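Local coordinates for 3-oxoacyl-[acyl-carrier-protein] reductase (Sinorhizobium meliloti, PDB 3U9L) that belongs to the short-chain dehydrogenase/reductase family and probably reduces 3-oxoacyl groups carried on acyl carrier protein with NADPH, at residues A95-F100 against A112-I117; I144-S149 against A162-M167. One frame throughout, in Å; residues are numbered along the deposited sequence.

Contact 1 (A95-F100 against A112-I117)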
ATOM      1  N   ALA A  95       6.099 -12.637   8.290  1.00 23.66           N
ATOM      2  CA  ALA A  95       7.267 -12.321   7.421  1.00 27.63           C
ATOM      3  C   ALA A  95       7.328 -10.824   6.967  1.00 28.08           C
ATOM      4  O   ALA A  95       6.330 -10.270   6.484  1.00 28.53           O
ATOM      5  CB  ALA A  95       7.337 -13.327   6.177  1.00 25.54           C
ATOM      6  N   GLY A  96       8.487 -10.172   7.096  1.00 30.45           N
ATOM      7  CA  GLY A  96       8.633  -8.764   6.737  1.00 30.41           C
ATOM      8  C   GLY A  96      10.092  -8.340   6.615  1.00 33.39           C
ATOM      9  O   GLY A  96      11.008  -9.130   6.884  1.00 38.46           O
ATOM     10  N   HIS A  97      10.339  -7.114   6.185  1.00 32.52           N
ATOM     11  CA  HIS A  97      11.731  -6.653   5.983  1.00 33.90           C
ATOM     12  C   HIS A  97      11.655  -5.201   5.567  1.00 33.25           C
ATOM     13  O   HIS A  97      10.841  -4.880   4.676  1.00 29.41           O
ATOM     14  CB  HIS A  97      12.435  -7.424   4.838  1.00 33.30           C
ATOM     15  CG  HIS A  97      13.801  -6.894   4.491  1.00 33.94           C
ATOM     16  ND1 HIS A  97      14.121  -6.398   3.236  1.00 34.64           N
ATOM     17  CD2 HIS A  97      14.932  -6.768   5.237  1.00 35.02           C
ATOM     18  CE1 HIS A  97      15.382  -5.985   3.226  1.00 32.03           C
ATOM     19  NE2 HIS A  97      15.894  -6.204   4.431  1.00 34.63           N
HETATM   20  N   MSE A  98      12.478  -4.365   6.213  1.00 27.94           N
HETATM   21  CA  MSE A  98      12.470  -2.937   5.998  1.00 31.76           C
HETATM   22  C   MSE A  98      13.784  -2.330   5.409  1.00 31.38           C
HETATM   23  O   MSE A  98      14.795  -3.034   5.287  1.00 31.03           O
HETATM   24  CB  MSE A  98      12.060  -2.237   7.299  1.00 32.20           C
HETATM   25  CG  MSE A  98      13.116  -1.823   8.275  1.00 34.94           C
HETATM   26 SE   MSE A  98      11.975  -1.478   9.934  1.00 73.01          SE
HETATM   27  CE  MSE A  98      12.753   0.250  10.567  1.00 36.92           C
ATOM     28  N   VAL A  99      13.733  -1.046   5.035  1.00 28.39           N
ATOM     29  CA  VAL A  99      14.868  -0.361   4.390  1.00 25.85           C
ATOM     30  C   VAL A  99      14.849   1.097   4.788  1.00 24.63           C
ATOM     31  O   VAL A  99      13.813   1.599   5.244  1.00 23.84           O
ATOM     32  CB  VAL A  99      14.808  -0.434   2.857  1.00 25.79           C
ATOM     33  CG1 VAL A  99      14.811  -1.892   2.355  1.00 26.91           C
ATOM     34  CG2 VAL A  99      13.586   0.271   2.357  1.00 23.19           C
ATOM     35  N   PHE A 100      15.964   1.783   4.571  1.00 21.43           N
ATOM     36  CA  PHE A 100      16.078   3.181   4.951  1.00 22.19           C
ATOM     37  C   PHE A 100      16.859   3.972   3.917  1.00 21.63           C
ATOM     38  O   PHE A 100      17.941   3.554   3.502  1.00 20.65           O
ATOM     39  CB  PHE A 100      16.830   3.318   6.291  1.00 21.21           C
ATOM     40  CG  PHE A 100      16.796   4.717   6.863  1.00 20.58           C
ATOM     41  CD1 PHE A 100      15.710   5.137   7.628  1.00 20.32           C
ATOM     42  CD2 PHE A 100      17.865   5.600   6.692  1.00 21.17           C
ATOM     43  CE1 PHE A 100      15.657   6.410   8.197  1.00 19.79           C
ATOM     44  CE2 PHE A 100      17.822   6.892   7.256  1.00 20.43           C
ATOM     45  CZ  PHE A 100      16.730   7.284   8.021  1.00 19.78           C
ATOM     46  N   ALA A 112       9.727  -3.224  -5.806  1.00 20.19           N
ATOM     47  CA  ALA A 112       9.142  -4.517  -6.161  1.00 19.86           C
ATOM     48  C   ALA A 112       9.549  -5.634  -5.213  1.00 21.16           C
ATOM     49  O   ALA A 112       8.741  -6.394  -4.794  1.00 20.17           O
ATOM     50  CB  ALA A 112       9.477  -4.890  -7.534  1.00 19.54           C
ATOM     51  N   GLU A 113      10.814  -5.667  -4.872  1.00 20.49           N
ATOM     52  CA  GLU A 113      11.339  -6.692  -3.995  1.00 21.74           C
ATOM     53  C   GLU A 113      10.720  -6.593  -2.611  1.00 19.35           C
ATOM     54  O   GLU A 113      10.420  -7.554  -1.988  1.00 19.75           O
ATOM     55  CB  GLU A 113      12.858  -6.636  -3.914  1.00 23.33           C
ATOM     56  CG  GLU A 113      13.398  -7.550  -2.895  1.00 24.93           C
ATOM     57  CD  GLU A 113      14.892  -7.452  -2.665  1.00 30.35           C
ATOM     58  OE1 GLU A 113      15.526  -6.502  -3.118  1.00 32.56           O
ATOM     59  OE2 GLU A 113      15.417  -8.337  -1.998  1.00 33.22           O
ATOM     60  N   LEU A 114      10.542  -5.381  -2.172  1.00 19.05           N
ATOM     61  CA  LEU A 114       9.937  -5.095  -0.901  1.00 19.92           C
ATOM     62  C   LEU A 114       8.477  -5.591  -0.881  1.00 19.41           C
ATOM     63  O   LEU A 114       8.127  -6.326  -0.036  1.00 19.07           O
ATOM     64  CB  LEU A 114      10.164  -3.658  -0.503  1.00 21.12           C
ATOM     65  CG  LEU A 114      11.433  -3.303   0.270  1.00 23.95           C
ATOM     66  CD1 LEU A 114      11.329  -3.686   1.680  1.00 24.22           C
ATOM     67  CD2 LEU A 114      12.696  -3.767  -0.323  1.00 22.12           C
ATOM     68  N   TYR A 115       7.702  -5.195  -1.875  1.00 18.73           N
ATOM     69  CA  TYR A 115       6.394  -5.723  -2.104  1.00 18.66           C
ATOM     70  C   TYR A 115       6.375  -7.266  -2.078  1.00 19.69           C
ATOM     71  O   TYR A 115       5.537  -7.842  -1.468  1.00 19.45           O
ATOM     72  CB  TYR A 115       5.807  -5.216  -3.402  1.00 17.91           C
ATOM     73  CG  TYR A 115       4.318  -5.186  -3.438  1.00 19.64           C
ATOM     74  CD1 TYR A 115       3.618  -4.328  -2.640  1.00 18.67           C
ATOM     75  CD2 TYR A 115       3.606  -5.990  -4.289  1.00 18.86           C
ATOM     76  CE1 TYR A 115       2.296  -4.275  -2.674  1.00 20.43           C
ATOM     77  CE2 TYR A 115       2.271  -5.942  -4.328  1.00 18.61           C
ATOM     78  CZ  TYR A 115       1.620  -5.081  -3.527  1.00 20.32           C
ATOM     79  OH  TYR A 115       0.304  -5.015  -3.525  1.00 20.98           O
ATOM     80  N   ASP A 116       7.313  -7.890  -2.763  1.00 18.55           N
ATOM     81  CA  ASP A 116       7.431  -9.329  -2.768  1.00 20.09           C
ATOM     82  C   ASP A 116       7.519  -9.830  -1.330  1.00 19.79           C
ATOM     83  O   ASP A 116       6.740 -10.594  -0.884  1.00 19.77           O
ATOM     84  CB  ASP A 116       8.634  -9.808  -3.585  1.00 21.76           C
ATOM     85  CG  ASP A 116       8.634 -11.329  -3.831  1.00 24.63           C
ATOM     86  OD1 ASP A 116       7.630 -11.976  -3.780  1.00 24.97           O
ATOM     87  OD2 ASP A 116       9.663 -11.865  -4.126  1.00 26.32           O
ATOM     88  N   ILE A 117       8.487  -9.329  -0.622  1.00 20.37           N
ATOM     89  CA  ILE A 117       8.708  -9.776   0.774  1.00 20.41           C
ATOM     90  C   ILE A 117       7.556  -9.489   1.754  1.00 20.61           C
ATOM     91  O   ILE A 117       7.228 -10.303   2.636  1.00 20.40           O
ATOM     92  CB  ILE A 117       9.998  -9.158   1.382  1.00 23.12           C
ATOM     93  CG1 ILE A 117      11.227  -9.540   0.549  1.00 24.33           C
ATOM     94  CG2 ILE A 117      10.197  -9.671   2.830  1.00 26.31           C
ATOM     95  CD1 ILE A 117      12.589  -8.872   1.045  1.00 28.75           C
TER
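Ala95 and Gly96, the last two residues of the Asn-Ala-Gly motif familiar from short-chain dehydrogenases, run past the side chain of Ile117, whose CG2 methyl rests 4.0 Å from the carbonyl carbon C of Gly96. The next residue makes the fuller contact. His97 has its ring swung anti to its own backbone nitrogen (chi1 174°), which brings the ND1 side of the imidazole against the helix, obliquely: the CB of His97 sits 3.8 Å from CG2 of Ile117, while the CD1 methyl of the same isoleucine comes within 3.6 Å of ND1. That nitrogen is buried against hydrocarbon and finds no polar partner. CD1 of Leu114, whose side chain crosses that of His97 at about a right angle, approaches the histidine carbonyl O to 3.3 Å; this oxygen is nevertheless satisfied by the amide of Asn118, which also reaches the carbonyl of Leu114. Two residues on, Val99 and Leu114 meet tip to tip, CG1 of the valine lying 3.9 Å from CD2 of the leucine. Replacing Ile117 by an alanine removes the CG2 and CD1 methyls, which is likely to open a gap beside Gly96 and leave the imidazole of His97 freer to turn. The contact thus ties the loop leaving strand 90-93 to helix 108-136. Pro159, on helix 158-179, touches both Val99 and Leu114, and the ring of Tyr115, next to Leu114 on its helix, stacks with Tyr115 of the second subunit.

Contact 2 (I144-S149 against A162-M167); sequences ISSSSS and AAKAAM
Lys164 folds its side chain over Ser146, its CE lying 3.9 Å from the serine CB. The lysine chain bends at chi2 and chi3 (-54° and -65°), and these two turns bring NZ round to donate a hydrogen bond of 3.2 Å to the O of Ile144, with a C=O...NZ angle of 149°, NZ tilted modestly from the carbonyl plane. The same oxygen has a second neighbour: SE of selenomethionine Met167 lies 3.4 Å from the O of Ile144, and its CE methyl packs on CA of Ser145 at 3.6 Å. A water also joins loop to helix, gripped by three polar atoms: it donates to OG of Ser145 (2.6 Å) and to the backbone O of Lys164 (2.7 Å), and also bonds OG of Ser149. Ser145 OG is held in addition by Asp168, one turn further along the helix. Within the loop, the hydroxyls of Ser146 and Ser148 bond each other at 2.8 Å. Ile144 closes strand 139-144 and the serines follow in the loop. Lys164 and the tyrosine four residues before it match the family's Tyr-x-x-x-Lys signature; with the serine loop and Asn118 they probably correspond to the Asn-Ser-Tyr-Lys catalytic tetrad of short-chain dehydrogenases.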
ATOM      1  N   ILE A 144       0.352  -9.107  11.083  1.00 17.27           N
ATOM      2  CA  ILE A 144       1.156  -8.114  11.822  1.00 17.54           C
ATOM      3  C   ILE A 144       1.316  -6.971  10.896  1.00 18.74           C
ATOM      4  O   ILE A 144       2.010  -7.057   9.867  1.00 20.43           O
ATOM      5  CB  ILE A 144       2.555  -8.627  12.235  1.00 20.60           C
ATOM      6  CG1 ILE A 144       2.461  -9.994  12.883  1.00 20.28           C
ATOM      7  CG2 ILE A 144       3.315  -7.550  13.103  1.00 21.72           C
ATOM      8  CD1 ILE A 144       1.523 -10.046  14.028  1.00 21.46           C
ATOM      9  N   SER A 145       0.649  -5.883  11.222  1.00 18.60           N
ATOM     10  CA  SER A 145       0.605  -4.768  10.344  1.00 18.45           C
ATOM     11  C   SER A 145       1.661  -3.809  10.916  1.00 21.76           C
ATOM     12  O   SER A 145       2.678  -4.272  11.445  1.00 20.01           O
ATOM     13  CB  SER A 145      -0.781  -4.149  10.406  1.00 18.56           C
ATOM     14  OG  SER A 145      -0.931  -3.107   9.488  1.00 20.18           O
ATOM     15  N   SER A 146       1.392  -2.505  10.845  1.00 19.72           N
ATOM     16  CA  SER A 146       2.364  -1.505  11.246  1.00 21.73           C
ATOM     17  C   SER A 146       1.663  -0.193  11.589  1.00 20.60           C
ATOM     18  O   SER A 146       0.837   0.287  10.831  1.00 21.29           O
ATOM     19  CB  SER A 146       3.329  -1.294  10.066  1.00 22.94           C
ATOM     20  OG  SER A 146       4.269  -0.303  10.340  1.00 25.78           O
ATOM     21  N   SER A 147       2.030   0.420  12.710  1.00 20.82           N
ATOM     22  CA  SER A 147       1.477   1.734  13.067  1.00 20.06           C
ATOM     23  C   SER A 147       1.694   2.758  11.952  1.00 21.32           C
ATOM     24  O   SER A 147       0.940   3.745  11.835  1.00 21.97           O
ATOM     25  CB  SER A 147       2.127   2.232  14.385  1.00 20.53           C
ATOM     26  OG  SER A 147       3.467   2.649  14.178  1.00 21.72           O
ATOM     27  N   SER A 148       2.719   2.553  11.127  1.00 20.48           N
ATOM     28  CA  SER A 148       2.983   3.512  10.061  1.00 21.88           C
ATOM     29  C   SER A 148       1.858   3.655   9.018  1.00 21.70           C
ATOM     30  O   SER A 148       1.745   4.702   8.363  1.00 22.53           O
ATOM     31  CB  SER A 148       4.264   3.126   9.342  1.00 23.65           C
ATOM     32  OG  SER A 148       4.086   1.900   8.646  1.00 24.50           O
ATOM     33  N   SER A 149       1.018   2.635   8.857  1.00 20.95           N
ATOM     34  CA  SER A 149      -0.025   2.720   7.817  1.00 22.01           C
ATOM     35  C   SER A 149      -1.138   3.678   8.228  1.00 20.93           C
ATOM     36  O   SER A 149      -1.916   4.048   7.401  1.00 22.84           O
ATOM     37  CB  SER A 149      -0.614   1.341   7.456  1.00 21.64           C
ATOM     38  OG  SER A 149       0.457   0.426   7.165  1.00 24.32           O
ATOM     39  N   ALA A 162       5.223   1.782   2.043  1.00 17.09           N
ATOM     40  CA  ALA A 162       4.316   1.454   0.941  1.00 16.07           C
ATOM     41  C   ALA A 162       3.842  -0.007   1.033  1.00 16.10           C
ATOM     42  O   ALA A 162       2.646  -0.323   0.919  1.00 16.27           O
ATOM     43  CB  ALA A 162       5.040   1.653  -0.385  1.00 16.00           C
ATOM     44  N   ALA A 163       4.789  -0.924   1.143  1.00 16.31           N
ATOM     45  CA  ALA A 163       4.443  -2.334   1.181  1.00 15.94           C
ATOM     46  C   ALA A 163       3.566  -2.634   2.384  1.00 17.72           C
ATOM     47  O   ALA A 163       2.619  -3.391   2.278  1.00 17.99           O
ATOM     48  CB  ALA A 163       5.660  -3.195   1.167  1.00 16.81           C
ATOM     49  N   LYS A 164       3.859  -2.059   3.547  1.00 17.74           N
ATOM     50  CA  LYS A 164       3.045  -2.337   4.734  1.00 18.22           C
ATOM     51  C   LYS A 164       1.642  -1.749   4.588  1.00 18.61           C
ATOM     52  O   LYS A 164       0.697  -2.321   5.116  1.00 18.55           O
ATOM     53  CB  LYS A 164       3.656  -1.734   6.010  1.00 18.94           C
ATOM     54  CG  LYS A 164       5.009  -2.313   6.388  1.00 20.68           C
ATOM     55  CD  LYS A 164       4.957  -3.823   6.494  1.00 23.01           C
ATOM     56  CE  LYS A 164       4.069  -4.262   7.622  1.00 24.42           C
ATOM     57  NZ  LYS A 164       4.141  -5.776   7.909  1.00 27.98           N
ATOM     58  N   ALA A 165       1.535  -0.572   3.970  1.00 15.90           N
ATOM     59  CA  ALA A 165       0.258   0.058   3.735  1.00 18.46           C
ATOM     60  C   ALA A 165      -0.622  -0.822   2.823  1.00 16.96           C
ATOM     61  O   ALA A 165      -1.845  -0.958   3.031  1.00 17.27           O
ATOM     62  CB  ALA A 165       0.470   1.429   3.074  1.00 16.68           C
ATOM     63  N   ALA A 166       0.001  -1.414   1.814  1.00 16.35           N
ATOM     64  CA  ALA A 166      -0.719  -2.317   0.890  1.00 17.41           C
ATOM     65  C   ALA A 166      -1.107  -3.538   1.688  1.00 17.32           C
ATOM     66  O   ALA A 166      -2.225  -4.029   1.539  1.00 17.92           O
ATOM     67  CB  ALA A 166       0.159  -2.713  -0.285  1.00 16.41           C
HETATM   68  N   MSE A 167      -0.202  -4.040   2.539  1.00 16.09           N
HETATM   69  CA  MSE A 167      -0.520  -5.264   3.285  1.00 18.66           C
HETATM   70  C   MSE A 167      -1.734  -5.100   4.222  1.00 17.64           C
HETATM   71  O   MSE A 167      -2.586  -5.991   4.349  1.00 15.47           O
HETATM   72  CB  MSE A 167       0.679  -5.784   4.113  1.00 17.43           C
HETATM   73  CG  MSE A 167       0.429  -7.213   4.658  1.00 18.63           C
HETATM   74 SE   MSE A 167       1.043  -7.338   6.582  1.00 35.44          SE
HETATM   75  CE  MSE A 167      -0.540  -6.446   7.386  1.00 20.53           C
TER
HETATM   76  O   HOH W   1       0.687  -1.992   7.833  1.00 23.17           O

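Overall arrangement
Contacts 1 and 2 illustrate one theme twice: a loop leaving a strand of the parallel sheet packs on the helix that follows it. Contact 1 comes first along the chain, complete before contact 2 begins, and their strands, 90-93 and 139-144, are neighbours in the sheet. Their centres lie about 11 Å apart, and the helices 108-136 and 158-179 touch, CE1 of Tyr115 meeting CB of Ala166 at 3.6 Å. Asn118 bridges the two, bonding the loop of contact 1 and packing on Lys164. Both contacts reach the second subunit, through Tyr115 and Ala165 among others, so the loops at the C-terminal ends of these strands are tied to helices that pack against that subunit.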